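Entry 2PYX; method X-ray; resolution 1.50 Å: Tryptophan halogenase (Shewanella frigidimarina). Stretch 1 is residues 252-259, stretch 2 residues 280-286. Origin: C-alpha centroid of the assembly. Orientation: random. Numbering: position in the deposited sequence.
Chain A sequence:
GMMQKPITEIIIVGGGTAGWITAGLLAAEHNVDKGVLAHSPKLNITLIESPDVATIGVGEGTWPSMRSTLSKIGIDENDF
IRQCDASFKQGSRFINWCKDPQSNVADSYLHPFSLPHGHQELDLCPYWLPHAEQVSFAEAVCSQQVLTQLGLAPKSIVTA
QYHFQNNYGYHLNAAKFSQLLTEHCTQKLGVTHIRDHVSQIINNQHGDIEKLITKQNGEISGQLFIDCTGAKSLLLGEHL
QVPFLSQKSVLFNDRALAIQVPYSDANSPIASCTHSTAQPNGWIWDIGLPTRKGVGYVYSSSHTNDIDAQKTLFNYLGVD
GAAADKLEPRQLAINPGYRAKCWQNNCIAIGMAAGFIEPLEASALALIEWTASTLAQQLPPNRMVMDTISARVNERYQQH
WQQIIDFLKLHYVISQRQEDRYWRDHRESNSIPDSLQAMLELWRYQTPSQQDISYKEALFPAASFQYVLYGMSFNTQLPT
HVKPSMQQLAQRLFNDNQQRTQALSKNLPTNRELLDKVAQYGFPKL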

ATOM      1  N   PHE A 252     -16.982  -6.179  -4.358  1.00  7.29           N
ATOM      2  CA  PHE A 252     -17.891  -5.713  -5.430  1.00  7.74           C
ATOM      3  C   PHE A 252     -17.205  -4.891  -6.511  1.00  8.61           C
ATOM      4  O   PHE A 252     -17.532  -5.061  -7.689  1.00  8.26           O
ATOM      5  N   ASN A 253     -16.317  -3.992  -6.116  1.00  8.10           N
ATOM      6  CA  ASN A 253     -15.736  -3.026  -7.062  1.00  7.88           C
ATOM      7  C   ASN A 253     -14.908  -3.720  -8.098  1.00  8.27           C
ATOM      8  O   ASN A 253     -13.976  -4.451  -7.773  1.00 11.49           O
ATOM      9  N   ASP A 254     -15.155  -3.377  -9.353  1.00  7.17           N
ATOM     10  CA  ASP A 254     -14.446  -3.970 -10.482  1.00  7.83           C
ATOM     11  C   ASP A 254     -14.193  -2.939 -11.590  1.00  9.70           C
ATOM     12  O   ASP A 254     -13.886  -3.315 -12.718  1.00  8.59           O
ATOM     13  N   ARG A 255     -14.280  -1.666 -11.229  1.00  8.85           N
ATOM     14  CA  ARG A 255     -14.005  -0.555 -12.162  1.00  8.55           C
ATOM     15  C   ARG A 255     -13.249   0.537 -11.458  1.00  8.96           C
ATOM     16  O   ARG A 255     -13.416   0.734 -10.265  1.00  7.81           O
ATOM     17  N   ALA A 256     -12.490   1.309 -12.239  1.00 11.22           N
ATOM     18  CA  ALA A 256     -11.934   2.560 -11.751  1.00 12.74           C
ATOM     19  C   ALA A 256     -11.930   3.534 -12.907  1.00 15.25           C
ATOM     20  O   ALA A 256     -11.625   3.181 -14.050  1.00 17.16           O
ATOM     21  N   LEU A 257     -12.286   4.749 -12.577  1.00 12.82           N
ATOM     22  CA  LEU A 257     -12.255   5.821 -13.548  1.00 11.97           C
ATOM     23  C   LEU A 257     -11.335   6.896 -12.967  1.00 10.81           C
ATOM     24  O   LEU A 257     -11.685   7.556 -11.976  1.00 12.67           O
ATOM     25  N   ALA A 258     -10.190   7.109 -13.644  1.00 13.50           N
ATOM     26  CA  ALA A 258      -9.075   7.874 -13.078  1.00 13.71           C
ATOM     27  C   ALA A 258      -8.685   9.082 -13.935  1.00 16.79           C
ATOM     28  O   ALA A 258      -8.830   9.053 -15.160  1.00 18.28           O
ATOM     29  N   ILE A 259      -8.183  10.125 -13.281  1.00 14.86           N
ATOM     30  CA  ILE A 259      -7.857  11.370 -13.984  1.00 17.26           C
ATOM     31  C   ILE A 259      -6.878  12.195 -13.150  1.00 18.80           C
ATOM     32  O   ILE A 259      -6.909  12.179 -11.917  1.00 16.63           O
ATOM     33  N   PRO A 280     -22.206   6.888  -3.943  1.00  9.01           N
ATOM     34  CA  PRO A 280     -23.296   5.909  -3.915  1.00  9.16           C
ATOM     35  C   PRO A 280     -22.908   4.468  -4.256  1.00  7.23           C
ATOM     36  O   PRO A 280     -23.565   3.556  -3.733  1.00  9.88           O
ATOM     37  N   ASN A 281     -21.906   4.299  -5.116  1.00  8.65           N
ATOM     38  CA  ASN A 281     -21.557   2.989  -5.635  1.00  9.24           C
ATOM     39  C   ASN A 281     -20.073   2.675  -5.580  1.00  8.38           C
ATOM     40  O   ASN A 281     -19.588   1.871  -6.382  1.00  8.44           O
ATOM     41  N   GLY A 282     -19.377   3.304  -4.642  1.00  8.66           N
ATOM     42  CA  GLY A 282     -17.953   3.101  -4.488  1.00  7.61           C
ATOM     43  C   GLY A 282     -17.349   4.256  -3.708  1.00  8.45           C
ATOM     44  O   GLY A 282     -17.971   4.784  -2.797  1.00  8.59           O
ATOM     45  N   TRP A 283     -16.143   4.642  -4.061  1.00  8.55           N
ATOM     46  CA  TRP A 283     -15.455   5.724  -3.363  1.00  8.48           C
ATOM     47  C   TRP A 283     -14.456   6.349  -4.301  1.00  8.99           C
ATOM     48  O   TRP A 283     -13.959   5.711  -5.248  1.00  7.84           O
ATOM     49  N   ILE A 284     -14.143   7.623  -4.022  1.00  9.41           N
ATOM     50  CA  ILE A 284     -13.198   8.380  -4.816  1.00  9.21           C
ATOM     51  C   ILE A 284     -11.905   8.674  -4.064  1.00  9.17           C
ATOM     52  O   ILE A 284     -11.967   9.175  -2.940  1.00 10.09           O
ATOM     53  N   TRP A 285     -10.774   8.282  -4.659  1.00 10.87           N
ATOM     54  CA  TRP A 285      -9.456   8.568  -4.083  1.00 10.46           C
ATOM     55  C   TRP A 285      -8.990   9.932  -4.561  1.00 13.01           C
ATOM     56  O   TRP A 285      -9.405  10.414  -5.627  1.00 12.59           O
ATOM     57  N   ASP A 286      -8.145  10.563  -3.749  1.00 11.38           N
ATOM     58  CA  ASP A 286      -7.654  11.894  -4.081  1.00 11.90           C
ATOM     59  C   ASP A 286      -6.258  11.931  -3.469  1.00 11.07           C
ATOM     60  O   ASP A 286      -6.127  11.922  -2.247  1.00 12.81           O
TER

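Side-chain packing between residues 252-259 and 280-286 of the tryptophan halogenase, a sparse contact that buries 179 Å² and contains no hydrogen bond across the stretches. Phe252, at positive phi just after a helix, has chi1 m and stays out of reach of stretch 2. Asn253 (chi1 m, chi2 -52°) points toward stretch 2 and meets it where the backbones come nearest, its CA 7.0 Å from the CA of Gly282. OD1 of Asn253 lies 3.9 Å from the backbone O of Asn281 and 4.2 Å from the CA of Gly282, which has no side chain. ND2 of Asn253 sits at the edge of the Trp283 ring, near its plane, 4.5 Å from NE1 of Trp283. Trp283 (chi1 61°, p; chi2 -84°) points sideways, but its end comes nearer. These are packing distances; OD1 and ND2 of Asn253 and NE1 of Trp283 find their hydrogen-bond partners elsewhere in the structure. Asp254 (p) and Arg255 (m, m, t, chi4 -88°) do not reach stretch 2 but engage each other: NH1 of Arg255 donates to the backbone O of Asp254 at 3.0 Å. A long salt bridge of 3.7 Å links NH1 of Arg255 to OD1 of Asp254, the oxygen well out of the guanidinium plane. Ala256 points toward stretch 2, and its CB lies 4.3 Å from CZ3 of Trp285, at the edge of the indole. Leu257 (t, p) points sideways without contact. Ala258 also points sideways, yet its CB approaches CZ2 of Trp285 to 4.0 Å, obliquely to the ring. Trp285 (chi1 80°, p; chi2 73°) leaves its backbone sideways but brings its six-membered ring nearer, so the same indole meets both alanines, although CA of Trp285 lies 10.1 Å from CA of Ala256 and 9.0 Å from CA of Ala258. Ile259 (t, t) points away.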

ATOM      1  CB  PHE A 252     -19.085  -4.907  -4.916  1.00  7.97           C
ATOM      2  CG  PHE A 252     -19.903  -5.544  -3.842  1.00  6.75           C
ATOM      3  CD1 PHE A 252     -19.906  -6.922  -3.612  1.00  8.97           C
ATOM      4  CD2 PHE A 252     -20.733  -4.747  -3.069  1.00  7.55           C
ATOM      5  CE1 PHE A 252     -20.699  -7.441  -2.588  1.00  9.01           C
ATOM      6  CE2 PHE A 252     -21.504  -5.272  -2.098  1.00  8.98           C
ATOM      7  CZ  PHE A 252     -21.504  -6.603  -1.854  1.00  7.42           C
ATOM      8  CB  ASN A 253     -14.932  -1.987  -6.313  1.00  8.03           C
ATOM      9  CG  ASN A 253     -15.748  -1.323  -5.281  1.00  7.41           C
ATOM     10  OD1 ASN A 253     -16.863  -0.819  -5.583  1.00  8.83           O
ATOM     11  ND2 ASN A 253     -15.224  -1.237  -4.090  1.00  9.33           N
ATOM     12  CB  ASP A 254     -15.199  -5.192 -11.035  1.00  8.75           C
ATOM     13  CG  ASP A 254     -16.614  -4.877 -11.533  1.00  9.47           C
ATOM     14  OD1 ASP A 254     -17.031  -3.695 -11.492  1.00  9.66           O
ATOM     15  OD2 ASP A 254     -17.287  -5.845 -11.963  1.00  9.80           O
ATOM     16  CB  ARG A 255     -15.302   0.038 -12.683  1.00  9.01           C
ATOM     17  CG  ARG A 255     -16.158  -0.896 -13.484  1.00 10.07           C
ATOM     18  CD  ARG A 255     -15.610  -1.183 -14.833  1.00 10.59           C
ATOM     19  NE  ARG A 255     -16.520  -1.967 -15.665  1.00 10.66           N
ATOM     20  CZ  ARG A 255     -16.584  -3.291 -15.701  1.00 10.46           C
ATOM     21  NH1 ARG A 255     -15.816  -4.039 -14.927  1.00 12.32           N
ATOM     22  NH2 ARG A 255     -17.425  -3.905 -16.544  1.00 12.66           N
ATOM     23  CB  ALA A 256     -10.544   2.367 -11.213  1.00 12.96           C
ATOM     24  CB  LEU A 257     -13.660   6.328 -13.778  1.00 15.51           C
ATOM     25  CG  LEU A 257     -13.765   7.404 -14.845  1.00 19.95           C
ATOM     26  CD1 LEU A 257     -13.446   6.838 -16.252  1.00 20.72           C
ATOM     27  CD2 LEU A 257     -15.163   8.035 -14.780  1.00 23.33           C
ATOM     28  CB  ALA A 258      -7.892   6.985 -12.927  1.00 15.55           C
ATOM     29  CB  ILE A 259      -9.149  12.159 -14.283  1.00 16.42           C
ATOM     30  CG1 ILE A 259      -8.873  13.272 -15.311  1.00 20.95           C
ATOM     31  CG2 ILE A 259      -9.782  12.722 -13.047  1.00 16.79           C
ATOM     32  CD1 ILE A 259     -10.129  13.904 -15.861  1.00 23.79           C
ATOM     33  CB  PRO A 280     -24.309   6.493  -4.909  1.00 12.02           C
ATOM     34  CG  PRO A 280     -24.071   7.979  -4.811  1.00 12.51           C
ATOM     35  CD  PRO A 280     -22.576   8.104  -4.714  1.00 11.85           C
ATOM     36  CB  ASN A 281     -22.118   2.823  -7.056  1.00  8.88           C
ATOM     37  CG  ASN A 281     -23.610   2.804  -7.051  1.00  8.01           C
ATOM     38  OD1 ASN A 281     -24.207   1.884  -6.530  1.00 11.17           O
ATOM     39  ND2 ASN A 281     -24.234   3.830  -7.625  1.00 12.19           N
ATOM     40  CB  TRP A 283     -14.788   5.205  -2.078  1.00  8.30           C
ATOM     41  CG  TRP A 283     -13.748   4.154  -2.305  1.00  8.21           C
ATOM     42  CD1 TRP A 283     -13.937   2.784  -2.464  1.00 11.09           C
ATOM     43  CD2 TRP A 283     -12.333   4.366  -2.390  1.00  6.54           C
ATOM     44  NE1 TRP A 283     -12.720   2.176  -2.665  1.00 10.99           N
ATOM     45  CE2 TRP A 283     -11.724   3.111  -2.605  1.00  9.88           C
ATOM     46  CE3 TRP A 283     -11.511   5.490  -2.304  1.00 10.52           C
ATOM     47  CZ2 TRP A 283     -10.336   2.964  -2.761  1.00 11.84           C
ATOM     48  CZ3 TRP A 283     -10.126   5.341  -2.382  1.00 12.64           C
ATOM     49  CH2 TRP A 283      -9.552   4.076  -2.615  1.00 11.68           C
ATOM     50  CB  ILE A 284     -13.843   9.679  -5.272  1.00  9.87           C
ATOM     51  CG1 ILE A 284     -14.870   9.344  -6.344  1.00 12.31           C
ATOM     52  CG2 ILE A 284     -12.836  10.644  -5.836  1.00 12.76           C
ATOM     53  CD1 ILE A 284     -15.732  10.545  -6.822  1.00 12.35           C
ATOM     54  CB  TRP A 285      -8.416   7.517  -4.420  1.00 12.71           C
ATOM     55  CG  TRP A 285      -7.787   7.609  -5.771  1.00 13.42           C
ATOM     56  CD1 TRP A 285      -6.876   8.530  -6.208  1.00 13.81           C
ATOM     57  CD2 TRP A 285      -7.957   6.680  -6.847  1.00 15.31           C
ATOM     58  NE1 TRP A 285      -6.467   8.225  -7.489  1.00 13.88           N
ATOM     59  CE2 TRP A 285      -7.132   7.094  -7.900  1.00 17.38           C
ATOM     60  CE3 TRP A 285      -8.739   5.523  -7.014  1.00 14.87           C
ATOM     61  CZ2 TRP A 285      -7.067   6.392  -9.109  1.00 16.42           C
ATOM     62  CZ3 TRP A 285      -8.685   4.852  -8.209  1.00 15.01           C
ATOM     63  CH2 TRP A 285      -7.862   5.291  -9.246  1.00 17.09           C
ATOM     64  CB  ASP A 286      -8.618  12.957  -3.552  1.00 13.13           C
ATOM     65  CG  ASP A 286      -8.278  14.365  -4.038  1.00 16.33           C
ATOM     66  OD1 ASP A 286      -7.071  14.669  -4.204  1.00 16.31           O
ATOM     67  OD2 ASP A 286      -9.241  15.166  -4.181  1.00 18.97           O
TER